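ZmpA Glycopeptidase (Clostridium perfringens, PDB 6XSX) probably cleaves glycosylated proteins as a metalloprotease, through the catalytic M60 peptidase module of a much longer multidomain protein. Local coordinates at residues A[182-187]-A[212-217]; A[207-212]-A[269-274]; A[466-471]-A[481-486]. One frame throughout, in Å; residues are numbered along the deposited sequence.

Interaction 1: A[182-187]-A[212-217]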
loop_
_atom_site.group_PDB
_atom_site.type_symbol
_atom_site.label_atom_id
_atom_site.label_comp_id
_atom_site.label_asym_id
_atom_site.label_seq_id
_atom_site.Cartn_x
_atom_site.Cartn_y
_atom_site.Cartn_z
ATOM N N PHE A 182 5.386 -10.776 15.488
ATOM C CA PHE A 182 5.626 -11.572 14.293
ATOM C C PHE A 182 4.341 -12.279 13.887
ATOM O O PHE A 182 3.787 -13.062 14.661
ATOM C CB PHE A 182 6.696 -12.636 14.547
ATOM C CG PHE A 182 8.016 -12.072 15.003
ATOM C CD1 PHE A 182 9.047 -11.876 14.102
ATOM C CD2 PHE A 182 8.217 -11.718 16.331
ATOM C CE1 PHE A 182 10.259 -11.343 14.523
ATOM C CE2 PHE A 182 9.431 -11.192 16.750
ATOM C CZ PHE A 182 10.449 -11.005 15.844
ATOM N N SER A 183 3.883 -11.986 12.666
ATOM C CA SER A 183 2.763 -12.695 12.069
ATOM C C SER A 183 3.330 -13.746 11.119
ATOM O O SER A 183 4.530 -14.015 11.163
ATOM C CB SER A 183 1.837 -11.727 11.377
ATOM O OG SER A 183 2.459 -11.160 10.229
ATOM N N ASP A 184 2.486 -14.340 10.263
ATOM C CA ASP A 184 3.016 -15.257 9.265
ATOM C C ASP A 184 3.937 -14.502 8.309
ATOM O O ASP A 184 4.998 -15.013 7.934
ATOM C CB ASP A 184 1.922 -16.050 8.541
ATOM C CG ASP A 184 1.182 -17.025 9.451
ATOM O OD1 ASP A 184 1.779 -17.467 10.462
ATOM O OD2 ASP A 184 0.015 -17.324 9.157
ATOM N N LYS A 185 3.541 -13.271 7.958
ATOM C CA LYS A 185 4.160 -12.598 6.825
ATOM C C LYS A 185 4.756 -11.254 7.224
ATOM O O LYS A 185 5.332 -10.585 6.378
ATOM C CB LYS A 185 3.159 -12.407 5.674
ATOM C CG LYS A 185 2.606 -13.686 5.043
ATOM C CD LYS A 185 3.637 -14.607 4.400
ATOM C CE LYS A 185 4.298 -14.016 3.168
ATOM N NZ LYS A 185 5.041 -15.042 2.397
ATOM N N THR A 186 4.596 -10.834 8.489
ATOM C CA THR A 186 5.012 -9.483 8.843
ATOM C C THR A 186 5.702 -9.419 10.200
ATOM O O THR A 186 5.631 -10.356 11.012
ATOM C CB THR A 186 3.852 -8.475 8.837
ATOM O OG1 THR A 186 3.209 -8.547 10.111
ATOM C CG2 THR A 186 2.850 -8.684 7.718
ATOM N N LEU A 187 6.351 -8.267 10.411
ATOM C CA LEU A 187 6.882 -7.832 11.694
ATOM C C LEU A 187 6.377 -6.416 11.972
ATOM O O LEU A 187 6.415 -5.541 11.101
ATOM C CB LEU A 187 8.418 -7.892 11.685
ATOM C CG LEU A 187 9.135 -7.170 12.834
ATOM C CD1 LEU A 187 8.692 -7.702 14.194
ATOM C CD2 LEU A 187 10.653 -7.265 12.697
ATOM N N LYS A 212 -4.279 -9.229 11.730
ATOM C CA LYS A 212 -4.677 -8.139 10.859
ATOM C C LYS A 212 -3.550 -7.826 9.878
ATOM O O LYS A 212 -3.812 -7.525 8.712
ATOM C CB LYS A 212 -5.133 -6.933 11.687
ATOM C CG LYS A 212 -6.503 -7.105 12.333
ATOM C CD LYS A 212 -7.049 -5.827 12.929
ATOM C CE LYS A 212 -8.506 -5.952 13.322
ATOM N NZ LYS A 212 -9.047 -4.655 13.789
ATOM N N SER A 213 -2.302 -7.907 10.361
ATOM C CA SER A 213 -1.141 -7.674 9.514
ATOM C C SER A 213 -1.151 -8.652 8.344
ATOM O O SER A 213 -0.886 -8.269 7.212
ATOM C CB SER A 213 0.148 -7.782 10.298
ATOM O OG SER A 213 0.207 -6.810 11.335
ATOM N N ASP A 214 -1.459 -9.923 8.641
ATOM C CA ASP A 214 -1.486 -10.976 7.636
ATOM C C ASP A 214 -2.580 -10.691 6.609
ATOM O O ASP A 214 -2.371 -10.892 5.416
ATOM C CB ASP A 214 -1.591 -12.372 8.266
ATOM C CG ASP A 214 -0.264 -12.864 8.821
ATOM O OD1 ASP A 214 0.779 -12.323 8.399
ATOM O OD2 ASP A 214 -0.277 -13.770 9.681
ATOM N N GLU A 215 -3.736 -10.220 7.087
ATOM C CA GLU A 215 -4.853 -9.893 6.214
ATOM C C GLU A 215 -4.446 -8.782 5.244
ATOM O O GLU A 215 -4.901 -8.782 4.106
ATOM C CB GLU A 215 -6.091 -9.482 7.019
ATOM C CG GLU A 215 -6.826 -10.641 7.681
ATOM C CD GLU A 215 -7.397 -11.701 6.745
ATOM O OE1 GLU A 215 -7.488 -11.442 5.528
ATOM O OE2 GLU A 215 -7.757 -12.789 7.230
ATOM N N VAL A 216 -3.622 -7.828 5.705
ATOM C CA VAL A 216 -3.212 -6.723 4.846
ATOM C C VAL A 216 -2.348 -7.255 3.700
ATOM O O VAL A 216 -2.565 -6.876 2.548
ATOM C CB VAL A 216 -2.511 -5.593 5.627
ATOM C CG1 VAL A 216 -1.827 -4.591 4.713
ATOM C CG2 VAL A 216 -3.473 -4.873 6.559
ATOM N N ILE A 217 -1.391 -8.147 4.016
ATOM C CA ILE A 217 -0.481 -8.684 3.008
ATOM C C ILE A 217 -1.256 -9.548 2.008
ATOM O O ILE A 217 -1.019 -9.468 0.801
ATOM C CB ILE A 217 0.702 -9.449 3.646
ATOM C CG1 ILE A 217 1.570 -8.539 4.521
ATOM C CG2 ILE A 217 1.530 -10.164 2.577
ATOM C CD1 ILE A 217 2.285 -7.451 3.750
HETATM O O HOH W 1 2.580 -8.546 13.014
#

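Interaction 2: A[207-212]-A[269-274]. With EDO (1,2-ethanediol), chain H.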
loop_
_atom_site.group_PDB
_atom_site.type_symbol
_atom_site.label_atom_id
_atom_site.label_comp_id
_atom_site.label_asym_id
_atom_site.label_seq_id
_atom_site.Cartn_x
_atom_site.Cartn_y
_atom_site.Cartn_z
ATOM N N SER A 207 -2.329 -10.778 19.468
ATOM C CA SER A 207 -2.760 -11.788 18.511
ATOM C C SER A 207 -3.533 -11.142 17.361
ATOM O O SER A 207 -3.464 -11.609 16.221
ATOM C CB SER A 207 -3.566 -12.876 19.166
ATOM O OG SER A 207 -4.751 -12.325 19.722
ATOM N N GLU A 208 -4.244 -10.048 17.672
ATOM C CA GLU A 208 -5.040 -9.322 16.693
ATOM C C GLU A 208 -4.147 -8.469 15.785
ATOM O O GLU A 208 -4.425 -8.312 14.591
ATOM C CB GLU A 208 -6.072 -8.454 17.407
ATOM C CG GLU A 208 -6.932 -7.655 16.449
ATOM C CD GLU A 208 -7.988 -6.797 17.127
ATOM O OE1 GLU A 208 -7.673 -6.171 18.168
ATOM O OE2 GLU A 208 -9.125 -6.757 16.613
ATOM N N THR A 209 -3.078 -7.912 16.362
ATOM C CA THR A 209 -2.101 -7.174 15.578
ATOM C C THR A 209 -1.556 -8.077 14.478
ATOM O O THR A 209 -1.411 -7.648 13.339
ATOM C CB THR A 209 -0.934 -6.655 16.434
ATOM O OG1 THR A 209 -1.492 -5.732 17.366
ATOM C CG2 THR A 209 0.119 -5.955 15.599
ATOM N N ALA A 210 -1.276 -9.334 14.837
ATOM C CA ALA A 210 -0.632 -10.271 13.933
ATOM C C ALA A 210 -1.613 -10.696 12.847
ATOM O O ALA A 210 -1.256 -10.759 11.666
ATOM C CB ALA A 210 -0.127 -11.472 14.701
ATOM N N ASN A 211 -2.847 -11.002 13.260
ATOM C CA ASN A 211 -3.830 -11.534 12.326
ATOM C C ASN A 211 -4.183 -10.481 11.279
ATOM O O ASN A 211 -4.331 -10.790 10.095
ATOM C CB ASN A 211 -5.058 -12.098 13.050
ATOM C CG ASN A 211 -4.823 -13.497 13.588
ATOM O OD1 ASN A 211 -3.967 -14.229 13.097
ATOM N ND2 ASN A 211 -5.585 -13.882 14.597
ATOM N N LYS A 212 -4.279 -9.229 11.730
ATOM C CA LYS A 212 -4.677 -8.139 10.859
ATOM C C LYS A 212 -3.550 -7.826 9.878
ATOM O O LYS A 212 -3.812 -7.525 8.712
ATOM C CB LYS A 212 -5.133 -6.933 11.687
ATOM C CG LYS A 212 -6.503 -7.105 12.333
ATOM C CD LYS A 212 -7.049 -5.827 12.929
ATOM C CE LYS A 212 -8.506 -5.952 13.322
ATOM N NZ LYS A 212 -9.047 -4.655 13.789
ATOM N N GLY A 269 -1.250 3.329 15.423
ATOM C CA GLY A 269 -1.625 2.983 14.056
ATOM C C GLY A 269 -1.022 1.642 13.630
ATOM O O GLY A 269 -1.693 0.815 13.005
ATOM N N ALA A 270 0.250 1.436 13.995
ATOM C CA ALA A 270 0.987 0.233 13.648
ATOM C C ALA A 270 0.363 -0.989 14.330
ATOM O O ALA A 270 0.131 -2.008 13.679
ATOM C CB ALA A 270 2.450 0.389 14.013
ATOM N N LEU A 271 0.110 -0.874 15.638
ATOM C CA LEU A 271 -0.408 -1.972 16.440
ATOM C C LEU A 271 -1.853 -2.274 16.054
ATOM O O LEU A 271 -2.275 -3.431 16.076
ATOM C CB LEU A 271 -0.279 -1.616 17.925
ATOM C CG LEU A 271 1.152 -1.628 18.472
ATOM C CD1 LEU A 271 1.213 -1.075 19.887
ATOM C CD2 LEU A 271 1.743 -3.034 18.430
ATOM N N GLY A 272 -2.594 -1.223 15.702
ATOM C CA GLY A 272 -3.964 -1.346 15.225
ATOM C C GLY A 272 -4.049 -1.802 13.770
ATOM O O GLY A 272 -5.126 -2.152 13.301
ATOM N N VAL A 273 -2.908 -1.829 13.068
ATOM C CA VAL A 273 -2.869 -2.202 11.659
ATOM C C VAL A 273 -3.767 -1.259 10.851
ATOM O O VAL A 273 -4.624 -1.684 10.074
ATOM C CB VAL A 273 -3.204 -3.692 11.447
ATOM C CG1 VAL A 273 -2.877 -4.136 10.033
ATOM C CG2 VAL A 273 -2.459 -4.577 12.441
ATOM N N ASP A 274 -3.522 0.043 11.033
ATOM C CA ASP A 274 -4.136 1.119 10.273
ATOM C C ASP A 274 -3.964 0.848 8.781
ATOM O O ASP A 274 -2.851 0.583 8.342
ATOM C CB ASP A 274 -3.460 2.438 10.660
ATOM C CG ASP A 274 -4.069 3.682 10.033
ATOM O OD1 ASP A 274 -3.955 3.842 8.798
ATOM O OD2 ASP A 274 -4.632 4.493 10.786
HETATM C C1 EDO H . -0.465 -1.420 7.743
HETATM O O1 EDO H . -0.663 -1.035 9.108
HETATM C C2 EDO H . 0.829 -2.077 7.377
HETATM O O2 EDO H . 2.015 -1.371 7.755
#

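Interaction 3: A[466-471]-A[481-486]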
loop_
_atom_site.group_PDB
_atom_site.type_symbol
_atom_site.label_atom_id
_atom_site.label_comp_id
_atom_site.label_asym_id
_atom_site.label_seq_id
_atom_site.Cartn_x
_atom_site.Cartn_y
_atom_site.Cartn_z
ATOM N N ILE A 466 -27.149 25.756 -12.539
ATOM C CA ILE A 466 -28.069 24.672 -12.829
ATOM C C ILE A 466 -28.034 23.688 -11.665
ATOM O O ILE A 466 -26.986 23.103 -11.388
ATOM C CB ILE A 466 -27.698 23.987 -14.159
ATOM C CG1 ILE A 466 -27.484 25.010 -15.280
ATOM C CG2 ILE A 466 -28.730 22.921 -14.520
ATOM C CD1 ILE A 466 -26.773 24.481 -16.505
ATOM N N SER A 467 -29.179 23.533 -10.979
ATOM C CA SER A 467 -29.281 22.553 -9.906
ATOM C C SER A 467 -30.035 21.321 -10.399
ATOM O O SER A 467 -30.880 21.424 -11.292
ATOM C CB SER A 467 -29.907 23.133 -8.666
ATOM O OG SER A 467 -31.320 23.191 -8.787
ATOM N N PHE A 468 -29.716 20.165 -9.799
ATOM C CA PHE A 468 -30.236 18.877 -10.231
ATOM C C PHE A 468 -31.000 18.219 -9.094
ATOM O O PHE A 468 -30.532 18.190 -7.959
ATOM C CB PHE A 468 -29.083 17.957 -10.637
ATOM C CG PHE A 468 -28.190 18.557 -11.692
ATOM C CD1 PHE A 468 -28.702 18.914 -12.934
ATOM C CD2 PHE A 468 -26.847 18.801 -11.432
ATOM C CE1 PHE A 468 -27.885 19.475 -13.905
ATOM C CE2 PHE A 468 -26.033 19.361 -12.409
ATOM C CZ PHE A 468 -26.550 19.689 -13.641
ATOM N N ASP A 469 -32.183 17.692 -9.424
ATOM C CA ASP A 469 -32.982 16.924 -8.484
ATOM C C ASP A 469 -33.289 15.575 -9.134
ATOM O O ASP A 469 -33.425 15.501 -10.353
ATOM C CB ASP A 469 -34.225 17.716 -8.069
ATOM C CG ASP A 469 -33.922 19.152 -7.667
ATOM O OD1 ASP A 469 -33.636 19.383 -6.471
ATOM O OD2 ASP A 469 -33.965 20.033 -8.555
ATOM N N ILE A 470 -33.363 14.518 -8.315
ATOM C CA ILE A 470 -33.585 13.154 -8.773
ATOM C C ILE A 470 -34.565 12.460 -7.821
ATOM O O ILE A 470 -34.622 12.788 -6.636
ATOM C CB ILE A 470 -32.250 12.382 -8.877
ATOM C CG1 ILE A 470 -32.350 11.176 -9.820
ATOM C CG2 ILE A 470 -31.758 11.970 -7.496
ATOM C CD1 ILE A 470 -31.094 10.325 -9.895
ATOM N N ASP A 471 -35.314 11.485 -8.351
ATOM C CA ASP A 471 -36.291 10.727 -7.584
ATOM C C ASP A 471 -35.620 9.961 -6.451
ATOM O O ASP A 471 -34.464 9.543 -6.562
ATOM C CB ASP A 471 -37.123 9.774 -8.455
ATOM C CG ASP A 471 -36.335 8.616 -9.042
ATOM O OD1 ASP A 471 -35.656 8.837 -10.068
ATOM O OD2 ASP A 471 -36.406 7.500 -8.473
ATOM N N TYR A 481 -23.849 14.221 -13.334
ATOM C CA TYR A 481 -24.644 14.725 -14.442
ATOM C C TYR A 481 -23.717 15.376 -15.453
ATOM O O TYR A 481 -22.834 16.156 -15.095
ATOM C CB TYR A 481 -25.677 15.756 -13.972
ATOM C CG TYR A 481 -26.662 15.238 -12.951
ATOM C CD1 TYR A 481 -27.890 14.729 -13.341
ATOM C CD2 TYR A 481 -26.361 15.242 -11.596
ATOM C CE1 TYR A 481 -28.800 14.242 -12.414
ATOM C CE2 TYR A 481 -27.257 14.756 -10.657
ATOM C CZ TYR A 481 -28.481 14.257 -11.068
ATOM O OH TYR A 481 -29.373 13.781 -10.148
ATOM N N GLU A 482 -23.950 15.037 -16.717
ATOM C CA GLU A 482 -23.247 15.652 -17.823
ATOM C C GLU A 482 -24.101 16.799 -18.369
ATOM O O GLU A 482 -25.302 16.634 -18.621
ATOM C CB GLU A 482 -22.987 14.583 -18.880
ATOM C CG GLU A 482 -22.485 15.152 -20.192
ATOM C CD GLU A 482 -22.614 14.160 -21.328
ATOM O OE1 GLU A 482 -23.747 13.991 -21.826
ATOM O OE2 GLU A 482 -21.588 13.529 -21.678
ATOM N N ILE A 483 -23.451 17.950 -18.579
ATOM C CA ILE A 483 -24.131 19.155 -19.028
ATOM C C ILE A 483 -23.683 19.467 -20.452
ATOM O O ILE A 483 -22.493 19.638 -20.700
ATOM C CB ILE A 483 -23.856 20.340 -18.073
ATOM C CG1 ILE A 483 -24.243 20.013 -16.628
ATOM C CG2 ILE A 483 -24.552 21.604 -18.569
ATOM C CD1 ILE A 483 -23.110 19.446 -15.800
ATOM N N SER A 484 -24.656 19.545 -21.368
ATOM C CA SER A 484 -24.430 19.977 -22.739
ATOM C C SER A 484 -25.107 21.325 -22.977
ATOM O O SER A 484 -26.141 21.610 -22.377
ATOM C CB SER A 484 -24.922 18.946 -23.721
ATOM O OG SER A 484 -24.035 17.844 -23.756
ATOM N N ARG A 485 -24.499 22.158 -23.833
ATOM C CA ARG A 485 -25.096 23.427 -24.229
ATOM C C ARG A 485 -24.951 23.595 -25.737
ATOM O O ARG A 485 -23.875 23.361 -26.285
ATOM C CB ARG A 485 -24.470 24.620 -23.495
ATOM C CG ARG A 485 -25.212 25.931 -23.729
ATOM C CD ARG A 485 -24.489 27.202 -23.318
ATOM N NE ARG A 485 -23.214 27.356 -24.001
ATOM C CZ ARG A 485 -22.029 27.424 -23.396
ATOM N NH1 ARG A 485 -21.943 27.372 -22.075
ATOM N NH2 ARG A 485 -20.929 27.557 -24.118
ATOM N N ASP A 486 -26.053 23.982 -26.395
ATOM C CA ASP A 486 -26.088 24.219 -27.834
ATOM C C ASP A 486 -25.332 23.110 -28.577
ATOM O O ASP A 486 -24.594 23.386 -29.522
ATOM C CB ASP A 486 -25.594 25.629 -28.196
ATOM C CG ASP A 486 -26.147 26.745 -27.318
ATOM O OD1 ASP A 486 -27.342 26.675 -26.952
ATOM O OD2 ASP A 486 -25.372 27.674 -26.989
#

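Interaction 1: A[182-187]-A[212-217]
The side chain of Asp214 leaves helix 206-224 with CG beside its own backbone N (chi1 -78°), which carries the carboxylate across to the turn at Ser183, Asp184 and Lys185. Ser183 answers with OG held between its backbone N and carbonyl carbon, and this points the hydroxyl at the same carboxylate. Three hydrogen bonds follow. Ser183 OG donates to Asp214 OD1 at 2.7 Å, meeting that oxygen 47° above the carboxylate plane. The backbone N of Lys185 reaches Asp214 OD1 from the opposite face, at 3.0 Å, whereas the N of Asp184 approaches Asp214 OD2 on its syn lone pair, at 2.9 Å and with a fairly straight N-H...O angle of 158°.

An apolar contact runs beside this grip: Thr186 CG2 and Ile217 CG1 slide past each other in opposite directions and touch at 3.4 Å, tight for two carbons. Separately, Thr186 OG1 rests 3.2 Å from Ser213 CB. A water is 3.0 Å from Thr186 OG1 and donates a weak bond to Ser213 OG, whose stronger partner is Thr209 O.

The turn joins the antiparallel strands 179-182 and 186-190, and Ser183 N bonds back to Thr186 O at 2.9 Å. Asp214 thus clamps the hairpin turn to the helix by accepting from the backbone N-H groups of Asp184 and Lys185 and from the Ser183 hydroxyl. With Asp184 OD2 only 3.6 Å from Asp214 OD2, two negative groups come close, their side chains crossing at about a right angle; the salt bridge from Lys150 NZ to Asp214 OD2 probably offsets that repulsion.

Interaction 2: A[207-212]-A[269-274]
A single hydrogen bond joins Thr209 to Leu271: Thr209 OG1 donates to Leu271 O at 2.8 Å. The C=O...OG1 angle is 134° and the hydroxyl sits 15° from the carbonyl plane, so the bond is bent but still near that plane. OG1 lies beside the backbone N of Thr209 (chi1 -63°), which aims it across at the last turn of helix 267-272, and CG2 of the same residue also lies near Leu271 O. Tyr199 OH is a second hydrogen-bond partner of this buried hydroxyl. A 1,2-ethanediol, probably from the crystallisation liquor, donates through O1 to Asp274 O at 2.8 Å.

The apolar part belongs to Val273, and its two branches divide the work. Val273 CG2 fits against helix 206-224 between Thr209 O, at 3.4 Å, and Lys212 CB, at 3.6 Å; CG1 lies over the carbonyl group of Lys212. Beyond these residues, the valine also touches Ser213 and Val216 of that helix.

Charge plays its part within one helix. The extended chain of Lys212 passes near Gly272 O, and its NZ then makes a salt bridge with Glu208 OE2 at 3.5 Å, one helical turn back, which is long enough to count as weak.

Backbone bonds fix where Val273 stands. Asp274 N returns to Gly269 O at 2.8 Å, and Val273 N makes a weaker bond to Ala270 O. The positive phi of Val273 with these two backbone bonds makes a Schellman motif, here ending helix 267-272 with its apolar residue packed on helix 206-224, just ahead of helix 277-286, which carries an HExxH sequence consistent with an M60 metallopeptidase.

Interaction 3: A[466-471]-A[481-486]
Phe468 and Tyr481 lie face against face in an offset stack, their ring centroids 4.4 Å apart and their planes inclined by 18°. The two side chains run in opposite directions, so each ring slides over the root of the other. Phe468 CB stands 3.8 Å from the centroid of the Tyr481 ring, and Tyr481 CB is 4.0 Å from that of Phe468, both close to the ring normals; these are reciprocal CH-pi contacts. In each residue CG takes the place beside the backbone N, so both rings are swung to the same side of their chains.

Two isoleucines extend the pair at its ends. Ile483 meets Phe468 at the ring edge rather than the face, Ile483 CG1 lying 3.8 Å from Phe468 CZ and near the ring plane. At the other end Tyr481 OH abuts Ile470 CB at 3.4 Å, the two side chains crossing at a slant. Further along, Ile466 CD1 and Ile483 CG2 graze at 4.2 Å.

No hydrogen bond links the segments. The axes of the two short strand segments come no nearer than 10.1 Å, with their directions 137° apart, the spacing of strands in facing sheets. Strand 463-470 belongs to a three-stranded sheet and strand 478-485 to a four-stranded one, and Phe498 and Ile513 add to the packing. A seven-stranded sandwich with this strand order is consistent with the fibronectin type III fold.

Following the chain from the N terminus, interaction 1 ties the hairpin turn after strand 179-182 to helix 206-224, closing a loop that holds helix 192-202. Before that loop is complete, interaction 2 opens at 207-212 on the same helix; it closes at 269-274, beyond strands 240-244, 254-256 and 259-262. The two therefore cross rather than nest, share Lys212 and touch directly, with Val216 CG2 3.6 Å from Val273 CG1. Together they fasten helix 206-224 to the mixed sheet and to helix 267-272. Interaction 3 follows in series and closes a short connection between strands 463-470 and 478-485, in facing sheets of the C-terminal sandwich, its centre about 48 Å from that of interaction 1.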